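Local coordinates for galactose-binding-like protein (Bacteroides thetaiotaomicron, PDB 7M1B), which is a SusE-like protein with a galactose-binding-like domain that probably recognises carbohydrate and may have a degradative capacity, at residues I117-T122 against I126-T131; N136-D141 against K162-T167; T198-E203 against T265-R270; F260-T265 against L374-T379. One frame throughout, in Å; residues are numbered along the deposited sequence.

Contact 1: residues I117-T122 against I126-T131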
# COMPACT_ATOMS: atom_id res chain seq x y z
N ILE A 117 -17.09 -13.48 -13.97
CA ILE A 117 -15.66 -13.37 -13.68
C ILE A 117 -15.17 -12.09 -14.33
O ILE A 117 -15.72 -11.71 -15.38
CB ILE A 117 -14.88 -14.63 -14.16
CG1 ILE A 117 -13.48 -14.73 -13.45
CG2 ILE A 117 -14.79 -14.79 -15.71
CD1 ILE A 117 -12.72 -16.00 -13.84
N GLU A 118 -14.24 -11.43 -13.62
CA GLU A 118 -13.48 -10.32 -14.13
C GLU A 118 -12.00 -10.63 -13.94
O GLU A 118 -11.62 -11.19 -12.91
CB GLU A 118 -13.91 -8.95 -13.56
CG GLU A 118 -13.29 -7.75 -14.24
CD GLU A 118 -13.86 -6.40 -13.85
OE1 GLU A 118 -15.04 -6.34 -13.43
OE2 GLU A 118 -13.14 -5.41 -14.02
N VAL A 119 -11.18 -10.34 -14.96
CA VAL A 119 -9.76 -10.59 -14.87
C VAL A 119 -9.05 -9.29 -15.29
O VAL A 119 -9.26 -8.75 -16.40
CB VAL A 119 -9.35 -11.76 -15.78
CG1 VAL A 119 -7.90 -12.19 -15.59
CG2 VAL A 119 -10.28 -12.97 -15.61
N ASN A 120 -8.27 -8.75 -14.36
CA ASN A 120 -7.62 -7.47 -14.63
C ASN A 120 -6.11 -7.62 -14.49
O ASN A 120 -5.62 -8.44 -13.70
CB ASN A 120 -8.01 -6.40 -13.61
CG ASN A 120 -9.50 -6.25 -13.43
OD1 ASN A 120 -9.98 -6.20 -12.29
ND2 ASN A 120 -10.21 -6.09 -14.52
N PRO A 121 -5.30 -6.78 -15.17
CA PRO A 121 -3.86 -6.81 -14.92
C PRO A 121 -3.56 -6.38 -13.49
O PRO A 121 -4.26 -5.54 -12.90
CB PRO A 121 -3.30 -5.75 -15.88
CG PRO A 121 -4.40 -5.40 -16.84
CD PRO A 121 -5.73 -5.80 -16.19
N THR A 122 -2.49 -7.00 -12.94
CA THR A 122 -1.87 -6.50 -11.71
C THR A 122 -0.34 -6.59 -11.88
O THR A 122 0.17 -7.03 -12.93
CB THR A 122 -2.34 -7.27 -10.45
OG1 THR A 122 -1.90 -6.58 -9.26
CG2 THR A 122 -1.84 -8.71 -10.40
N ILE A 126 -2.01 -11.25 -13.03
CA ILE A 126 -3.41 -10.93 -13.19
C ILE A 126 -4.10 -11.08 -11.83
O ILE A 126 -3.63 -11.81 -10.95
CB ILE A 126 -4.06 -11.80 -14.28
CG1 ILE A 126 -3.82 -13.28 -13.96
CG2 ILE A 126 -3.57 -11.39 -15.66
CD1 ILE A 126 -4.71 -14.23 -14.81
N TYR A 127 -5.19 -10.33 -11.71
CA TYR A 127 -6.07 -10.41 -10.57
C TYR A 127 -7.41 -10.96 -11.05
O TYR A 127 -8.01 -10.38 -11.94
CB TYR A 127 -6.21 -9.04 -9.89
CG TYR A 127 -7.21 -8.96 -8.78
CD1 TYR A 127 -7.00 -9.65 -7.59
CD2 TYR A 127 -8.38 -8.21 -8.92
CE1 TYR A 127 -7.91 -9.58 -6.55
CE2 TYR A 127 -9.31 -8.14 -7.89
CZ TYR A 127 -9.06 -8.83 -6.70
OH TYR A 127 -9.97 -8.86 -5.65
N ILE A 128 -7.85 -12.05 -10.43
CA ILE A 128 -9.10 -12.71 -10.83
C ILE A 128 -10.15 -12.50 -9.75
O ILE A 128 -9.86 -12.77 -8.59
CB ILE A 128 -8.85 -14.21 -11.06
CG1 ILE A 128 -7.93 -14.41 -12.26
CG2 ILE A 128 -10.19 -14.91 -11.30
CD1 ILE A 128 -7.38 -15.81 -12.40
N HIS A 129 -11.32 -11.98 -10.12
CA HIS A 129 -12.38 -11.77 -9.14
C HIS A 129 -13.72 -12.25 -9.69
O HIS A 129 -14.01 -12.13 -10.88
CB HIS A 129 -12.42 -10.35 -8.54
CG HIS A 129 -12.38 -9.24 -9.53
ND1 HIS A 129 -13.40 -8.31 -9.65
CD2 HIS A 129 -11.42 -8.88 -10.41
CE1 HIS A 129 -13.06 -7.42 -10.57
NE2 HIS A 129 -11.86 -7.76 -11.06
N THR A 130 -14.53 -12.80 -8.79
CA THR A 130 -15.89 -13.22 -9.16
C THR A 130 -16.76 -13.24 -7.92
O THR A 130 -16.26 -12.92 -6.84
CB THR A 130 -15.90 -14.49 -10.02
OG1 THR A 130 -17.18 -14.59 -10.65
CG2 THR A 130 -15.55 -15.73 -9.23
N THR A 131 -18.03 -13.64 -8.11
CA THR A 131 -19.01 -13.66 -7.02
C THR A 131 -19.47 -15.07 -6.69
O THR A 131 -19.51 -15.99 -7.54
CB THR A 131 -20.18 -12.70 -7.30
OG1 THR A 131 -21.04 -12.67 -6.16
CG2 THR A 131 -20.95 -13.15 -8.52
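H129 and N120 meet side chain to side chain, the imidazole NE2 donating to N120 OD1 at 2.7 Å. The bond is short but bent (149° at the hydrogen): NE2 stands above the amide's carbonyl plane, and OD1 lies somewhat tilted from that of the ring. With CG lodged between its backbone N and carbonyl carbon (chi1 49°), H129 leans toward the neighbouring strand and over E118. There E118 CB makes a CH-pi contact 3.7 Å from the ring centroid. The rest of the extended glutamate chain runs alongside the ring, pointing the same way, and OE2 takes the other end of the N120 amide: ND2 donates to its anti lone pair at 3.0 Å, almost in the amide plane. N120 is thus gripped through both amide atoms, which fixes its flip. The frame for this chain of bonds is a beta hairpin, whose antiparallel strands 118-122 and 126-131 pair E118 with H129 and N120 with Y127 as hydrogen-bonded pairs; E118 N to H129 O measures 2.8 Å. On the other face, V119 and I128 form a non-hydrogen-bonded pair. V119 CG1 rests 3.9 Å from I126 CD1 and 4.0 Å from I128 CG1, while I117 CD1 reaches I128 CG2 at 3.7 Å. This apolar side is covered by strands 176-183 and 193-197, through V180 and Y193 among others.

Contact 2: residues N136-D141 against K162-T167; sequences NYLIFD and KNIGFT
F140 and F166 make a T-shaped (edge-to-face) pair, with the CE1-CZ edge of F166 directed at one face of F140. The centroids lie 5.2 Å apart and the planes are inclined by 62°, so the T is a tilted one. F166 CZ also presses on the root of its partner, 3.6 Å from F140 CB. A different part of the F140 ring serves I164: CD1 of the isoleucine sits at the ring edge, 3.8 Å from F140 CZ, and I164 CG2 also touches F140 CE1 and CZ. The same I164 CD1 meets L138 CD1 at 3.7 Å, the two side chains crossing at about a right angle. These four residues alternate along strands 138-141 and 163-167, which face each other across a beta sandwich with axes 10.8 Å apart at closest, too far for backbone bonding. Side chains from both strands fill that gap; F166 CG stands between the backbone N and the carbonyl carbon (chi1 59°), which sets the ring with its CE1-CZ edge toward F140. Farther out, each strand is set by its own sheet: L138 pairs with T159 and F140 with E157, whereas I164 pairs with T130. T130 packs against both F140 and I164, and helix 109-115 closes over L138 through Y110 and A113.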
# COMPACT_ATOMS: atom_id res chain seq x y z
N ASN A 136 -19.98 -21.18 -1.77
CA ASN A 136 -19.77 -22.55 -2.19
C ASN A 136 -18.28 -22.70 -2.42
O ASN A 136 -17.53 -21.72 -2.56
CB ASN A 136 -20.55 -22.90 -3.45
CG ASN A 136 -22.04 -22.92 -3.16
OD1 ASN A 136 -22.74 -21.95 -3.45
ND2 ASN A 136 -22.47 -23.97 -2.47
N TYR A 137 -17.88 -23.95 -2.50
CA TYR A 137 -16.48 -24.31 -2.62
C TYR A 137 -16.13 -24.50 -4.08
O TYR A 137 -16.63 -25.36 -4.76
CB TYR A 137 -16.13 -25.51 -1.74
CG TYR A 137 -14.69 -25.94 -1.66
CD1 TYR A 137 -13.83 -25.38 -0.72
CD2 TYR A 137 -14.17 -26.92 -2.50
CE1 TYR A 137 -12.50 -25.76 -0.62
CE2 TYR A 137 -12.85 -27.33 -2.40
CZ TYR A 137 -12.02 -26.78 -1.44
OH TYR A 137 -10.69 -27.15 -1.39
N LEU A 138 -15.30 -23.59 -4.61
CA LEU A 138 -14.99 -23.50 -6.03
C LEU A 138 -13.48 -23.74 -6.16
O LEU A 138 -12.81 -23.59 -5.13
CB LEU A 138 -15.43 -22.11 -6.54
CG LEU A 138 -16.95 -21.83 -6.47
CD1 LEU A 138 -17.20 -20.36 -6.85
CD2 LEU A 138 -17.75 -22.76 -7.40
N ILE A 139 -13.06 -24.28 -7.32
CA ILE A 139 -11.64 -24.55 -7.67
C ILE A 139 -11.36 -23.85 -9.00
O ILE A 139 -12.02 -24.12 -10.01
CB ILE A 139 -11.46 -26.09 -7.78
CG1 ILE A 139 -12.25 -26.83 -6.70
CG2 ILE A 139 -9.96 -26.49 -7.73
CD1 ILE A 139 -11.70 -26.68 -5.30
N PHE A 140 -10.41 -22.92 -8.95
CA PHE A 140 -10.10 -22.19 -10.16
C PHE A 140 -8.80 -22.72 -10.73
O PHE A 140 -7.80 -22.74 -10.01
CB PHE A 140 -9.98 -20.71 -9.82
CG PHE A 140 -11.27 -20.02 -9.43
CD1 PHE A 140 -11.84 -20.22 -8.17
CD2 PHE A 140 -11.92 -19.17 -10.32
CE1 PHE A 140 -13.00 -19.54 -7.80
CE2 PHE A 140 -13.07 -18.48 -9.95
CZ PHE A 140 -13.60 -18.66 -8.70
N ASP A 141 -8.82 -23.17 -11.99
CA ASP A 141 -7.59 -23.65 -12.63
C ASP A 141 -7.18 -22.59 -13.65
O ASP A 141 -7.95 -22.31 -14.58
CB ASP A 141 -7.82 -24.97 -13.38
CG ASP A 141 -8.01 -26.15 -12.45
OD1 ASP A 141 -7.20 -26.26 -11.48
OD2 ASP A 141 -8.98 -26.93 -12.67
N LYS A 162 -17.30 -15.16 -0.38
CA LYS A 162 -18.36 -14.52 -1.16
C LYS A 162 -17.77 -13.68 -2.28
O LYS A 162 -18.26 -13.74 -3.42
CB LYS A 162 -19.29 -13.66 -0.31
CG LYS A 162 -20.33 -12.88 -1.12
CD LYS A 162 -21.53 -12.43 -0.33
CE LYS A 162 -22.53 -11.65 -1.19
NZ LYS A 162 -23.45 -10.87 -0.32
N ASN A 163 -16.77 -12.85 -1.94
CA ASN A 163 -16.15 -11.93 -2.88
C ASN A 163 -14.78 -12.50 -3.19
O ASN A 163 -13.84 -12.30 -2.41
CB ASN A 163 -16.11 -10.51 -2.31
CG ASN A 163 -17.48 -9.85 -2.24
OD1 ASN A 163 -17.93 -9.47 -1.16
ND2 ASN A 163 -18.17 -9.72 -3.38
N ILE A 164 -14.71 -13.29 -4.27
CA ILE A 164 -13.53 -14.09 -4.59
C ILE A 164 -12.56 -13.14 -5.25
O ILE A 164 -13.02 -12.41 -6.08
CB ILE A 164 -13.90 -15.25 -5.53
CG1 ILE A 164 -14.74 -16.29 -4.73
CG2 ILE A 164 -12.69 -15.92 -6.17
CD1 ILE A 164 -15.34 -17.40 -5.58
N GLY A 165 -11.30 -13.19 -4.85
CA GLY A 165 -10.27 -12.34 -5.46
C GLY A 165 -8.90 -12.95 -5.18
O GLY A 165 -8.57 -13.24 -4.03
N PHE A 166 -8.11 -13.24 -6.22
CA PHE A 166 -6.80 -13.85 -6.01
C PHE A 166 -5.89 -13.47 -7.16
O PHE A 166 -6.42 -13.06 -8.20
CB PHE A 166 -6.86 -15.37 -5.84
CG PHE A 166 -7.46 -16.13 -7.02
CD1 PHE A 166 -8.84 -16.17 -7.23
CD2 PHE A 166 -6.63 -16.78 -7.94
CE1 PHE A 166 -9.36 -16.86 -8.32
CE2 PHE A 166 -7.15 -17.43 -9.05
CZ PHE A 166 -8.52 -17.49 -9.22
N THR A 167 -4.57 -13.65 -7.01
CA THR A 167 -3.66 -13.17 -8.04
C THR A 167 -2.75 -14.31 -8.47
O THR A 167 -2.45 -15.23 -7.70
CB THR A 167 -2.80 -11.99 -7.60
OG1 THR A 167 -1.82 -12.46 -6.67
CG2 THR A 167 -3.63 -10.89 -6.98

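Contact 3: residues T198-E203 against T265-R270; sequences TPLYEE and TAQLSR
E202 and R270 cross at about a right angle, their carboxylate and guanidinium planes turned 44° against each other. R270 approaches side-on and spends two nitrogens on one oxygen: NE donates to E202 OE2 at 2.9 Å and NH2 to the same OE2 at 3.1 Å. OE2 lies in the guanidinium plane, yet both donors reach it from one face of the carboxylate, NE on the syn side and NH2 from well above the plane. The glutamate's second oxygen is used separately, with S269 OG donating to E202 OE1 at 2.8 Å on the anti side. Three donors therefore hold the carboxylate and restrict its rotation. The convergence of two consecutive residues is consistent with the classic beta bulge in which S269 and R270 both face Y377, which interrupts strand alternation. The bulge belongs to the strand 256-274 of the galactose-binding-like domain, while E202 comes from the loop leading out of the preceding beta sandwich, so the salt bridge fastens the linker to the next domain. R270 also makes a cation-pi contact with Y377. Nearer the first domain, L200 CD1 lies 3.7 Å from Q267 CG, the leucine crossing the glutamine at roughly 90°. Q267 bends at chi2 (65°), carrying its amide away from L200 to the backbone of I349, where NE2 donates to I349 O.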
# COMPACT_ATOMS: atom_id res chain seq x y z
N THR A 198 -2.03 -7.50 -20.57
CA THR A 198 -0.67 -7.15 -20.22
C THR A 198 -0.55 -6.87 -18.73
O THR A 198 -1.22 -5.97 -18.23
CB THR A 198 -0.25 -5.89 -21.01
OG1 THR A 198 -0.42 -6.16 -22.42
CG2 THR A 198 1.17 -5.42 -20.71
N PRO A 199 0.30 -7.61 -18.00
CA PRO A 199 0.60 -7.30 -16.60
C PRO A 199 1.05 -5.87 -16.39
O PRO A 199 1.72 -5.25 -17.28
CB PRO A 199 1.73 -8.30 -16.24
CG PRO A 199 1.39 -9.47 -17.10
CD PRO A 199 1.04 -8.81 -18.43
N LEU A 200 0.69 -5.35 -15.19
CA LEU A 200 1.18 -4.03 -14.89
C LEU A 200 2.66 -4.02 -14.53
O LEU A 200 3.22 -4.97 -13.99
CB LEU A 200 0.42 -3.49 -13.67
CG LEU A 200 -1.11 -3.40 -13.84
CD1 LEU A 200 -1.72 -2.67 -12.65
CD2 LEU A 200 -1.49 -2.65 -15.12
N TYR A 201 3.29 -2.87 -14.87
CA TYR A 201 4.71 -2.61 -14.61
C TYR A 201 4.82 -1.29 -13.83
O TYR A 201 4.19 -0.30 -14.21
CB TYR A 201 5.38 -2.49 -15.97
CG TYR A 201 6.88 -2.36 -16.03
CD1 TYR A 201 7.55 -1.18 -15.71
CD2 TYR A 201 7.64 -3.41 -16.57
CE1 TYR A 201 8.93 -1.08 -15.83
CE2 TYR A 201 9.00 -3.31 -16.72
CZ TYR A 201 9.65 -2.14 -16.37
OH TYR A 201 11.00 -2.11 -16.55
N GLU A 202 5.58 -1.29 -12.74
CA GLU A 202 5.46 -0.11 -11.88
C GLU A 202 6.52 0.91 -12.37
O GLU A 202 7.56 0.53 -12.96
CB GLU A 202 5.83 -0.49 -10.44
CG GLU A 202 7.30 -0.87 -10.27
CD GLU A 202 7.67 -1.38 -8.89
OE1 GLU A 202 6.77 -1.64 -8.06
OE2 GLU A 202 8.88 -1.59 -8.66
N GLU A 203 6.25 2.17 -12.07
CA GLU A 203 7.24 3.22 -12.21
C GLU A 203 7.26 3.97 -10.89
O GLU A 203 6.26 3.97 -10.19
CB GLU A 203 6.90 4.16 -13.38
CG GLU A 203 5.64 5.02 -13.19
CD GLU A 203 5.13 5.77 -14.41
OE1 GLU A 203 4.97 7.02 -14.30
OE2 GLU A 203 4.80 5.12 -15.45
N THR A 265 -3.80 10.00 -10.57
CA THR A 265 -4.40 8.74 -10.11
C THR A 265 -3.53 7.57 -10.57
O THR A 265 -3.08 7.55 -11.71
CB THR A 265 -5.80 8.61 -10.69
OG1 THR A 265 -6.54 9.72 -10.15
CG2 THR A 265 -6.49 7.34 -10.20
N ALA A 266 -3.38 6.55 -9.72
CA ALA A 266 -2.52 5.42 -10.06
C ALA A 266 -3.01 4.15 -9.38
O ALA A 266 -3.58 4.21 -8.31
CB ALA A 266 -1.08 5.72 -9.67
N GLN A 267 -2.71 3.01 -10.01
CA GLN A 267 -2.78 1.69 -9.40
C GLN A 267 -1.46 1.47 -8.68
O GLN A 267 -0.42 1.46 -9.32
CB GLN A 267 -3.00 0.62 -10.51
CG GLN A 267 -3.41 -0.74 -9.93
CD GLN A 267 -4.75 -0.79 -9.24
OE1 GLN A 267 -5.79 -0.32 -9.73
NE2 GLN A 267 -4.75 -1.39 -8.06
N LEU A 268 -1.47 1.36 -7.34
CA LEU A 268 -0.23 1.33 -6.57
C LEU A 268 0.30 -0.09 -6.39
O LEU A 268 -0.47 -1.04 -6.07
CB LEU A 268 -0.50 1.98 -5.21
CG LEU A 268 -0.80 3.47 -5.28
CD1 LEU A 268 -1.09 4.06 -3.86
CD2 LEU A 268 0.37 4.25 -5.91
N SER A 269 1.61 -0.21 -6.44
CA SER A 269 2.34 -1.44 -6.23
C SER A 269 2.98 -1.49 -4.85
O SER A 269 2.82 -2.46 -4.14
CB SER A 269 3.34 -1.75 -7.31
OG SER A 269 4.28 -0.65 -7.43
N ARG A 270 3.79 -0.50 -4.53
CA ARG A 270 4.55 -0.52 -3.28
C ARG A 270 5.07 0.89 -3.00
O ARG A 270 4.91 1.79 -3.83
CB ARG A 270 5.75 -1.46 -3.54
CG ARG A 270 6.76 -0.92 -4.55
CD ARG A 270 7.84 -2.00 -4.88
NE ARG A 270 8.88 -1.47 -5.77
CZ ARG A 270 9.98 -0.75 -5.47
NH1 ARG A 270 10.29 -0.43 -4.22
NH2 ARG A 270 10.77 -0.37 -6.46

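Contact 4: residues F260-T265 against L374-T379; sequences FDMGQT and LWFYGT
F260 drives the rim of its ring toward the face of F376, an offset edge-to-face pair with planes 83° apart and centroids separated by 5.8 Å. The bump is F260 CZ; it comes in obliquely beside the CE1-CZ side of the F376 ring, 3.9 Å from CE1. Near the CD2 corner, beside the root of that ring and on the same side of its plane as F260, M262 adds a second bump: its SD lies 4.1 Å from F376 CD2, an oblique Met-aromatic contact. L374 supplies the flank of the recess, its CD1 resting 4.1 Å from F260 CE2. Strands 260-262 and 374-379 thus interlock across the two layers of the galactose-binding-like beta sandwich, their axes 10.8 Å apart at closest. Just beyond M262 the chain turns a corner at G263 and Q264, consistent with strand 256-274 passing from one layer of the sandwich to the other. D261, which also forms a salt bridge with R353, helps shape that corner through an Asx turn in which OD1 accepts from G263 N at 2.8 Å. F232 and I355 pack on F260, and F271 lies against F376. Since no hydrogen bond or charge crosses between the two strands, their cohesion here must come from dispersion, ring-edge electrostatics and the fit of one side-chain surface into the other.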
# COMPACT_ATOMS: atom_id res chain seq x y z
N PHE A 260 -2.17 13.48 1.93
CA PHE A 260 -1.52 14.22 0.85
C PHE A 260 -2.13 13.81 -0.50
O PHE A 260 -2.93 12.87 -0.58
CB PHE A 260 0.00 13.98 0.81
CG PHE A 260 0.49 12.56 0.74
CD1 PHE A 260 0.66 11.98 -0.51
CD2 PHE A 260 0.71 11.81 1.89
CE1 PHE A 260 1.20 10.69 -0.58
CE2 PHE A 260 1.22 10.51 1.80
CZ PHE A 260 1.47 9.95 0.56
N ASP A 261 -1.85 14.61 -1.52
CA ASP A 261 -2.36 14.39 -2.87
C ASP A 261 -1.16 13.89 -3.69
O ASP A 261 -0.18 14.65 -3.90
CB ASP A 261 -2.97 15.72 -3.37
CG ASP A 261 -3.54 15.70 -4.77
OD1 ASP A 261 -3.52 14.61 -5.35
OD2 ASP A 261 -3.90 16.81 -5.30
N MET A 262 -1.30 12.79 -4.36
CA MET A 262 -0.26 12.29 -5.28
C MET A 262 -0.19 13.14 -6.58
O MET A 262 0.81 13.10 -7.28
CB MET A 262 -0.48 10.83 -5.66
CG MET A 262 -0.36 9.89 -4.38
SD MET A 262 -0.07 8.18 -4.94
CE MET A 262 -1.65 7.88 -5.72
N GLY A 263 -1.23 13.92 -6.86
CA GLY A 263 -1.30 14.78 -8.02
C GLY A 263 -1.63 14.05 -9.34
O GLY A 263 -1.70 14.69 -10.42
N GLN A 264 -2.01 12.79 -9.21
CA GLN A 264 -2.47 11.99 -10.33
C GLN A 264 -3.09 10.74 -9.72
O GLN A 264 -2.84 10.43 -8.54
CB GLN A 264 -1.34 11.54 -11.24
CG GLN A 264 -0.23 10.78 -10.55
CD GLN A 264 0.78 10.26 -11.55
OE1 GLN A 264 0.42 9.88 -12.69
NE2 GLN A 264 2.07 10.29 -11.15
N THR A 265 -3.80 10.00 -10.57
CA THR A 265 -4.40 8.74 -10.11
C THR A 265 -3.53 7.57 -10.57
O THR A 265 -3.08 7.55 -11.71
CB THR A 265 -5.80 8.61 -10.69
OG1 THR A 265 -6.54 9.72 -10.15
CG2 THR A 265 -6.49 7.34 -10.20
N LEU A 374 9.05 9.61 1.32
CA LEU A 374 8.14 8.51 0.91
C LEU A 374 8.14 8.48 -0.62
O LEU A 374 7.96 9.56 -1.24
CB LEU A 374 6.71 8.83 1.30
CG LEU A 374 6.42 8.84 2.79
CD1 LEU A 374 4.97 9.30 3.01
CD2 LEU A 374 6.64 7.42 3.33
N TRP A 375 8.58 7.35 -1.19
CA TRP A 375 8.48 7.20 -2.64
C TRP A 375 7.43 6.15 -2.98
O TRP A 375 7.51 5.07 -2.46
CB TRP A 375 9.83 6.77 -3.22
CG TRP A 375 10.90 7.83 -3.21
CD1 TRP A 375 10.78 9.10 -2.69
CD2 TRP A 375 12.26 7.64 -3.65
NE1 TRP A 375 11.99 9.74 -2.84
CE2 TRP A 375 12.91 8.86 -3.42
CE3 TRP A 375 12.97 6.59 -4.30
CZ2 TRP A 375 14.27 9.05 -3.74
CZ3 TRP A 375 14.29 6.82 -4.63
CH2 TRP A 375 14.96 8.03 -4.36
N PHE A 376 6.53 6.47 -3.93
CA PHE A 376 5.42 5.57 -4.29
C PHE A 376 5.69 5.00 -5.69
O PHE A 376 6.17 5.73 -6.55
CB PHE A 376 4.09 6.30 -4.26
CG PHE A 376 3.49 6.38 -2.88
CD1 PHE A 376 4.17 6.90 -1.81
CD2 PHE A 376 2.26 5.74 -2.64
CE1 PHE A 376 3.56 6.89 -0.56
CE2 PHE A 376 1.66 5.75 -1.40
CZ PHE A 376 2.40 6.20 -0.34
N TYR A 377 5.28 3.76 -5.90
CA TYR A 377 5.47 3.09 -7.16
C TYR A 377 4.14 2.59 -7.65
O TYR A 377 3.33 2.16 -6.83
CB TYR A 377 6.46 1.92 -7.08
CG TYR A 377 7.87 2.37 -6.74
CD1 TYR A 377 8.22 2.63 -5.41
CD2 TYR A 377 8.80 2.60 -7.73
CE1 TYR A 377 9.49 3.09 -5.07
CE2 TYR A 377 10.09 3.05 -7.42
CZ TYR A 377 10.42 3.29 -6.08
OH TYR A 377 11.68 3.71 -5.76
N GLY A 378 3.93 2.57 -8.98
CA GLY A 378 2.70 1.96 -9.48
C GLY A 378 2.56 2.33 -10.97
O GLY A 378 3.52 2.73 -11.64
N THR A 379 1.33 2.31 -11.44
CA THR A 379 1.02 2.55 -12.84
C THR A 379 0.02 3.70 -12.91
O THR A 379 -1.13 3.52 -12.51
CB THR A 379 0.42 1.29 -13.51
OG1 THR A 379 1.27 0.13 -13.29
CG2 THR A 379 0.17 1.59 -14.98

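The four contacts follow the chain from one beta sandwich into the next. Contacts 1 and 2, centres about 10 Å apart, belong to the first: strand 125-131 of the hairpin pairs with strand 163-168, I128 N lying 2.8 Å from F166 O. Contact 3 spans the junction. On one side T122 O of contact 1 is 2.9 Å from L200 N; on the other, E203 N is 2.8 Å from G378 O of contact 4. Contacts 3 and 4 share T265 and the strand 256-274, with centres about 11 Å apart. Contacts 2 and 4 hold the separate interiors, their centres about 31 Å apart, and do not touch.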